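Local coordinates for ATP/GTP-binding site-containing protein A (PDB 6NTR) that functions in the periplasm of Brucella abortus to maintain cell envelope integrity, at residues D17-D20 with E21-I25; K100-G104 with K105-K109; F149-S152 with E153-R157. All coordinates share one frame; numbering follows the deposited sequence.

Overall arrangement
All three interactions are local turns of one chain with a beta barrel-like fold, and they follow one another in sequence. Interaction 1 is the connection between strands 8-19 and 25-39. Interaction 2 is the tight end of the hairpin formed by strands 90-102 and 105-112. Interaction 3 lies in the loop between strands 143-148 and 159-165. The centres of interactions 1 and 2 are about 39 Å apart, on opposite sides of the chain's centre. Those of interactions 1 and 3 are about 26 Å apart. Interactions 2 and 3 touch, with centres about 14 Å apart: Val-108 packs against Phe-149 and Ala-155. Two turns therefore close strand pairs at the surface, while the third brings a loop against strands 78-87 and 90-102.

Interaction 1 of 3, residues D17-D20 with E21-I25; sequences DRAD and EKSGI. With EDO (1,2-ethanediol), chain I.
The backbone oxygen of Asp-20 is gripped twice by Ser-23. The hydroxyl OG of Ser-23 donates to Asp-20 O at 2.8 Å. The backbone N of Ser-23 adds a weak bond to the same Asp-20 O at 3.1 Å, bent to 127° at the hydrogen. The hydroxyl approaches slightly tilted from the plane of the carbonyl. Ser-23 OG lies between its own N and carbonyl carbon (chi1 87°), which lets it reach back to Asp-20 and forward to Ile-25. The N-H of Ile-25 points almost straight at Ser-23 OG, 3.1 Å away, and this makes an ST turn. One hydroxyl thus links both ends of the turn. The turn passes through Gly-24 with positive phi, a conformation that favours glycine. Beside it, the methyl CB of Ala-19 lies 3.6 Å from Ile-25 O. The carboxylate of Asp-20 is held from its own side of the turn: Arg-18 NH2 forms a salt bridge to Asp-20 OD1 at 3.1 Å, with the oxygen in the guanidinium plane at its edge. A 1,2-ethanediol, probably from the crystallisation liquor, donates from its O1 to Asp-17 O. Arg-18 also pairs with Asp-225. Asp-17 and Arg-18 both face Ser-230 in a classic beta bulge. The turn therefore leaves strand 8-19 beside strand 229-240 and leads into strand 25-39, with Asp-228 against Asp-20, Lys-22 and Ser-23.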
loop_
_atom_site.group_PDB
_atom_site.type_symbol
_atom_site.label_atom_id
_atom_site.label_comp_id
_atom_site.label_asym_id
_atom_site.label_seq_id
_atom_site.Cartn_x
_atom_site.Cartn_y
_atom_site.Cartn_z
ATOM N N ASP A 17 -8.198 -2.760 15.195
ATOM C CA ASP A 17 -9.625 -2.647 14.932
ATOM C C ASP A 17 -10.393 -3.825 15.497
ATOM O O ASP A 17 -11.242 -3.651 16.346
ATOM C CB ASP A 17 -9.875 -2.535 13.433
ATOM C CG ASP A 17 -11.265 -2.040 13.102
ATOM O OD1 ASP A 17 -11.711 -1.038 13.686
ATOM O OD2 ASP A 17 -11.904 -2.656 12.239
ATOM N N ARG A 18 -10.066 -5.027 15.050
ATOM C CA ARG A 18 -10.731 -6.225 15.534
ATOM C C ARG A 18 -9.711 -7.336 15.691
ATOM O O ARG A 18 -8.808 -7.460 14.886
ATOM C CB ARG A 18 -11.892 -6.628 14.587
ATOM C CG ARG A 18 -11.914 -8.064 14.057
ATOM C CD ARG A 18 -12.825 -8.222 12.853
ATOM N NE ARG A 18 -12.094 -8.363 11.599
ATOM C CZ ARG A 18 -11.540 -9.490 11.185
ATOM N NH1 ARG A 18 -10.898 -9.527 10.036
ATOM N NH2 ARG A 18 -11.618 -10.576 11.925
ATOM N N ALA A 19 -9.863 -8.149 16.719
ATOM C CA ALA A 19 -8.943 -9.248 16.918
ATOM C C ALA A 19 -9.619 -10.593 17.067
ATOM O O ALA A 19 -10.455 -10.770 17.922
ATOM C CB ALA A 19 -8.068 -8.976 18.115
ATOM N N ASP A 20 -9.235 -11.546 16.235
ATOM C CA ASP A 20 -9.786 -12.879 16.295
ATOM C C ASP A 20 -9.136 -13.639 17.425
ATOM O O ASP A 20 -8.027 -13.338 17.807
ATOM C CB ASP A 20 -9.582 -13.613 14.972
ATOM C CG ASP A 20 -10.805 -13.548 14.062
ATOM O OD1 ASP A 20 -11.662 -12.672 14.266
ATOM O OD2 ASP A 20 -10.907 -14.374 13.136
ATOM N N GLU A 21 -9.826 -14.630 17.961
ATOM C CA GLU A 21 -9.296 -15.441 19.042
ATOM C C GLU A 21 -8.081 -16.149 18.501
ATOM O O GLU A 21 -7.140 -16.420 19.211
ATOM C CB GLU A 21 -10.336 -16.434 19.544
ATOM C CG GLU A 21 -9.777 -17.567 20.381
ATOM C CD GLU A 21 -10.791 -18.127 21.349
ATOM O OE1 GLU A 21 -11.526 -17.335 21.936
ATOM O OE2 GLU A 21 -10.849 -19.348 21.515
ATOM N N LYS A 22 -8.162 -16.495 17.229
ATOM C CA LYS A 22 -7.126 -17.221 16.530
ATOM C C LYS A 22 -5.835 -16.431 16.508
ATOM O O LYS A 22 -4.767 -16.984 16.689
ATOM C CB LYS A 22 -7.574 -17.471 15.099
ATOM C CG LYS A 22 -7.745 -18.921 14.718
ATOM C CD LYS A 22 -8.266 -19.046 13.296
ATOM C CE LYS A 22 -9.774 -18.876 13.224
ATOM N NZ LYS A 22 -10.419 -19.535 12.056
ATOM N N SER A 23 -5.948 -15.132 16.317
ATOM C CA SER A 23 -4.796 -14.266 16.247
ATOM C C SER A 23 -3.955 -14.224 17.518
ATOM O O SER A 23 -2.738 -14.167 17.440
ATOM C CB SER A 23 -5.226 -12.872 15.839
ATOM O OG SER A 23 -5.583 -12.137 16.967
ATOM N N GLY A 24 -4.604 -14.214 18.676
ATOM C CA GLY A 24 -3.908 -14.205 19.953
ATOM C C GLY A 24 -3.356 -12.847 20.299
ATOM O O GLY A 24 -2.625 -12.662 21.249
ATOM N N ILE A 25 -3.753 -11.883 19.507
ATOM C CA ILE A 25 -3.316 -10.496 19.619
ATOM C C ILE A 25 -4.209 -9.767 20.609
ATOM O O ILE A 25 -5.433 -9.764 20.448
ATOM C CB ILE A 25 -3.377 -9.799 18.254
ATOM C CG1 ILE A 25 -2.461 -10.484 17.262
ATOM C CG2 ILE A 25 -3.048 -8.338 18.384
ATOM C CD1 ILE A 25 -2.702 -10.008 15.870
HETATM C C1 EDO I . -9.730 -3.268 20.171
HETATM O O1 EDO I . -10.691 -2.801 19.208
HETATM C C2 EDO I . -10.362 -4.293 21.107
HETATM O O2 EDO I . -10.504 -5.543 20.416
#

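Interaction 2 of 3, residues K100-G104 with K105-K109; sequences KLEDG and KTVVK
Lys-100 and Val-107 are joined through their backbones as a hydrogen-bonded pair of an antiparallel hairpin. Lys-100 N donates to Val-107 O at 3.1 Å. The next pair, Leu-101 with Thr-106, is non-hydrogen-bonded. Glu-102 and Lys-105 form the last pair, and Asp-103 and Gly-104, both with positive phi, make the two-residue turn between them. The N-to-C directions of the short strand segments make 144°, so they are antiparallel but well off exact alignment.

Apolar contact occurs on both faces. Leu-101 and Thr-106 lie side by side and point the same way. Leu-101 CD2 meets Thr-106 CG2 at 3.3 Å, tighter than usual for two carbons. On the other face, Lys-100 CB lies 4.2 Å from Val-107 CG1.

A polar oxygen lies against the same valine methyl, with Glu-102 OE2 3.2 Å from Val-107 CG1. Glu-102 has CG between its backbone N and carbonyl carbon (chi1 64°), with the rest of the chain extended over Val-107.

The ion pair at the turn is looser. Asp-103 OD2 and Lys-105 NZ form a long salt bridge at 3.8 Å. Lys-105 also has a weak, long ion pair with Asp-119. Separately, OG1 of buried Thr-106 is satisfied by a hydrogen bond to the backbone O of Lys-121 in strand 116-121.

The backbone pairing sets the hairpin register, while the long Asp-103 to Lys-105 pair probably adds only modest electrostatic attraction at the exposed turn.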
loop_
_atom_site.group_PDB
_atom_site.type_symbol
_atom_site.label_atom_id
_atom_site.label_comp_id
_atom_site.label_asym_id
_atom_site.label_seq_id
_atom_site.Cartn_x
_atom_site.Cartn_y
_atom_site.Cartn_z
ATOM N N LYS A 100 10.822 -5.319 -14.788
ATOM C CA LYS A 100 10.645 -4.480 -15.961
ATOM C C LYS A 100 9.460 -4.927 -16.785
ATOM O O LYS A 100 9.134 -6.105 -16.824
ATOM C CB LYS A 100 11.896 -4.528 -16.837
ATOM C CG LYS A 100 11.915 -3.514 -17.965
ATOM C CD LYS A 100 12.990 -3.852 -18.983
ATOM C CE LYS A 100 12.849 -3.043 -20.262
ATOM N NZ LYS A 100 12.096 -1.780 -20.063
ATOM N N LEU A 101 8.817 -3.981 -17.448
ATOM C CA LEU A 101 7.711 -4.342 -18.297
ATOM C C LEU A 101 8.219 -4.355 -19.726
ATOM O O LEU A 101 8.352 -3.322 -20.361
ATOM C CB LEU A 101 6.547 -3.364 -18.149
ATOM C CG LEU A 101 5.643 -3.455 -16.913
ATOM C CD1 LEU A 101 4.470 -2.503 -17.012
ATOM C CD2 LEU A 101 5.185 -4.864 -16.595
ATOM N N GLU A 102 8.494 -5.552 -20.219
ATOM C CA GLU A 102 8.960 -5.753 -21.576
ATOM C C GLU A 102 8.351 -7.036 -22.121
ATOM O O GLU A 102 8.300 -8.042 -21.425
ATOM C CB GLU A 102 10.480 -5.854 -21.604
ATOM C CG GLU A 102 11.029 -7.053 -20.855
ATOM C CD GLU A 102 12.540 -7.118 -20.879
ATOM O OE1 GLU A 102 13.153 -6.285 -21.564
ATOM O OE2 GLU A 102 13.110 -8.003 -20.217
ATOM N N ASP A 103 7.909 -7.007 -23.371
ATOM C CA ASP A 103 7.315 -8.175 -24.022
ATOM C C ASP A 103 6.068 -8.744 -23.352
ATOM O O ASP A 103 5.873 -9.950 -23.328
ATOM C CB ASP A 103 8.351 -9.286 -24.181
ATOM C CG ASP A 103 7.895 -10.369 -25.133
ATOM O OD1 ASP A 103 7.029 -10.084 -25.983
ATOM O OD2 ASP A 103 8.403 -11.504 -25.038
ATOM N N GLY A 104 5.247 -7.869 -22.788
ATOM C CA GLY A 104 3.995 -8.264 -22.176
ATOM C C GLY A 104 4.171 -9.314 -21.119
ATOM O O GLY A 104 3.298 -10.128 -20.874
ATOM N N LYS A 105 5.317 -9.272 -20.473
ATOM C CA LYS A 105 5.640 -10.206 -19.431
ATOM C C LYS A 105 6.320 -9.395 -18.373
ATOM O O LYS A 105 6.767 -8.294 -18.640
ATOM C CB LYS A 105 6.584 -11.284 -19.948
ATOM C CG LYS A 105 7.878 -10.773 -20.569
ATOM C CD LYS A 105 8.889 -11.907 -20.700
ATOM C CE LYS A 105 9.924 -11.662 -21.787
ATOM N NZ LYS A 105 10.592 -12.925 -22.214
ATOM N N THR A 106 6.374 -9.919 -17.163
ATOM C CA THR A 106 7.061 -9.210 -16.117
ATOM C C THR A 106 8.272 -10.027 -15.701
ATOM O O THR A 106 8.131 -11.072 -15.084
ATOM C CB THR A 106 6.142 -8.985 -14.915
ATOM O OG1 THR A 106 5.339 -10.146 -14.716
ATOM C CG2 THR A 106 5.252 -7.805 -15.157
ATOM N N VAL A 107 9.461 -9.532 -16.034
ATOM C CA VAL A 107 10.712 -10.169 -15.649
ATOM C C VAL A 107 11.208 -9.524 -14.357
ATOM O O VAL A 107 11.432 -8.309 -14.293
ATOM C CB VAL A 107 11.755 -10.071 -16.771
ATOM C CG1 VAL A 107 11.812 -8.663 -17.331
ATOM C CG2 VAL A 107 13.117 -10.497 -16.262
ATOM N N VAL A 108 11.356 -10.340 -13.320
ATOM C CA VAL A 108 11.701 -9.876 -11.985
ATOM C C VAL A 108 13.108 -10.348 -11.661
ATOM O O VAL A 108 13.359 -11.555 -11.579
ATOM C CB VAL A 108 10.708 -10.394 -10.937
ATOM C CG1 VAL A 108 11.114 -9.919 -9.565
ATOM C CG2 VAL A 108 9.313 -9.929 -11.267
ATOM N N LYS A 109 14.015 -9.401 -11.448
ATOM C CA LYS A 109 15.403 -9.698 -11.124
ATOM C C LYS A 109 15.673 -9.300 -9.683
ATOM O O LYS A 109 15.628 -8.112 -9.354
ATOM C CB LYS A 109 16.341 -8.962 -12.072
ATOM C CG LYS A 109 16.394 -9.586 -13.443
ATOM C CD LYS A 109 16.793 -8.576 -14.492
ATOM C CE LYS A 109 17.877 -9.136 -15.406
ATOM N NZ LYS A 109 18.997 -9.795 -14.673
#

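Interaction 3 of 3, residues F149-S152 with E153-R157; sequences FDAS and EDADR
This is a local contact within the loop between strands 143-148 and 159-165: Phe-149 meets Ala-155 and Arg-157, and Ala-151 meets Ala-155. The backbone oxygens of Arg-157 and Ala-155 lie against the C-H edge of the Phe-149 ring, near its plane. Arg-157 O lies 3.1 Å from Phe-149 CD1, and Ala-155 O lies 3.6 Å from Phe-149 CZ. The ring has CG anti to its backbone N (chi1 178°), which carries its edge toward these carbonyls. One ring face has Ala-151 N over its centre. The methyl of Ala-155 touches two apolar groups, with Ala-155 CB 4.1 Å from Ala-151 CB and 4.2 Å from Phe-149 CZ.

The loop reverses at Ser-152 to Ala-155. Ala-155 N donates to Ser-152 O at 3.1 Å, from well above the carbonyl plane. Just before it, Ser-152 N donates to Asp-150 OD1 at 3.3 Å, meeting that oxygen from above the carboxylate plane. Farther out, Arg-157 NH1 is 3.6 Å from Glu-153 OE1. That oxygen lies well out of the guanidinium plane, so the pairing is one of charges alone.

The buried side of the loop rests on strands 78-87 and 90-102. Phe-79 and Phe-81 meet Ala-151, and Val-95 and Phe-81 meet Ala-155. The geometry is that of an Asx turn at Asp-150 followed by a type II' beta turn, here within a loop packed against strands of a beta barrel-like fold.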
loop_
_atom_site.group_PDB
_atom_site.type_symbol
_atom_site.label_atom_id
_atom_site.label_comp_id
_atom_site.label_asym_id
_atom_site.label_seq_id
_atom_site.Cartn_x
_atom_site.Cartn_y
_atom_site.Cartn_z
ATOM N N PHE A 149 1.793 -5.677 -9.381
ATOM C CA PHE A 149 3.035 -6.219 -8.849
ATOM C C PHE A 149 3.475 -5.112 -7.924
ATOM O O PHE A 149 3.713 -4.011 -8.372
ATOM C CB PHE A 149 4.096 -6.433 -9.919
ATOM C CG PHE A 149 5.385 -6.954 -9.369
ATOM C CD1 PHE A 149 5.469 -8.237 -8.891
ATOM C CD2 PHE A 149 6.493 -6.151 -9.291
ATOM C CE1 PHE A 149 6.639 -8.720 -8.361
ATOM C CE2 PHE A 149 7.673 -6.625 -8.760
ATOM C CZ PHE A 149 7.745 -7.911 -8.295
ATOM N N ASP A 150 3.565 -5.387 -6.636
ATOM C CA ASP A 150 3.946 -4.347 -5.699
ATOM C C ASP A 150 5.253 -4.599 -4.931
ATOM O O ASP A 150 5.707 -3.762 -4.177
ATOM C CB ASP A 150 2.791 -4.056 -4.747
ATOM C CG ASP A 150 2.371 -5.255 -3.962
ATOM O OD1 ASP A 150 2.945 -6.328 -4.163
ATOM O OD2 ASP A 150 1.461 -5.125 -3.136
ATOM N N ALA A 151 5.831 -5.765 -5.136
ATOM C CA ALA A 151 7.086 -6.125 -4.493
ATOM C C ALA A 151 6.949 -6.182 -2.988
ATOM O O ALA A 151 7.899 -5.890 -2.262
ATOM C CB ALA A 151 8.209 -5.165 -4.872
ATOM N N SER A 152 5.772 -6.541 -2.513
ATOM C CA SER A 152 5.609 -6.816 -1.104
ATOM C C SER A 152 5.719 -8.317 -0.864
ATOM O O SER A 152 5.685 -9.128 -1.791
ATOM C CB SER A 152 4.283 -6.264 -0.608
ATOM O OG SER A 152 3.212 -6.922 -1.255
ATOM N N GLU A 153 5.870 -8.674 0.411
ATOM C CA GLU A 153 6.203 -10.034 0.817
ATOM C C GLU A 153 7.420 -10.506 0.040
ATOM O O GLU A 153 8.453 -9.838 0.083
ATOM C CB GLU A 153 4.993 -10.939 0.652
ATOM C CG GLU A 153 3.856 -10.406 1.507
ATOM C CD GLU A 153 2.597 -11.218 1.457
ATOM O OE1 GLU A 153 2.445 -12.074 0.567
ATOM O OE2 GLU A 153 1.743 -10.980 2.324
ATOM N N ASP A 154 7.344 -11.618 -0.673
ATOM C CA ASP A 154 8.510 -12.112 -1.406
ATOM C C ASP A 154 8.778 -11.528 -2.803
ATOM O O ASP A 154 9.762 -11.860 -3.440
ATOM C CB ASP A 154 8.533 -13.640 -1.420
ATOM C CG ASP A 154 8.574 -14.234 -0.022
ATOM O OD1 ASP A 154 8.966 -13.533 0.916
ATOM O OD2 ASP A 154 8.204 -15.404 0.149
ATOM N N ALA A 155 7.902 -10.672 -3.290
ATOM C CA ALA A 155 8.104 -10.055 -4.591
ATOM C C ALA A 155 8.251 -11.077 -5.692
ATOM O O ALA A 155 9.011 -10.880 -6.627
ATOM C CB ALA A 155 9.317 -9.150 -4.560
ATOM N N ASP A 156 7.513 -12.165 -5.574
ATOM C CA ASP A 156 7.556 -13.241 -6.543
ATOM C C ASP A 156 6.223 -13.508 -7.230
ATOM O O ASP A 156 5.972 -14.631 -7.636
ATOM C CB ASP A 156 8.002 -14.509 -5.840
ATOM C CG ASP A 156 7.363 -14.671 -4.485
ATOM O OD1 ASP A 156 6.607 -13.770 -4.074
ATOM O OD2 ASP A 156 7.611 -15.699 -3.831
ATOM N N ARG A 157 5.357 -12.513 -7.344
ATOM C CA ARG A 157 4.091 -12.766 -8.016
ATOM C C ARG A 157 3.256 -11.568 -8.412
ATOM O O ARG A 157 3.532 -10.453 -8.028
ATOM C CB ARG A 157 3.243 -13.727 -7.201
ATOM C CG ARG A 157 2.332 -13.045 -6.224
ATOM C CD ARG A 157 3.033 -12.849 -4.909
ATOM N NE ARG A 157 2.094 -12.631 -3.830
ATOM C CZ ARG A 157 1.471 -13.609 -3.199
ATOM N NH1 ARG A 157 0.634 -13.339 -2.218
ATOM N NH2 ARG A 157 1.694 -14.856 -3.547
#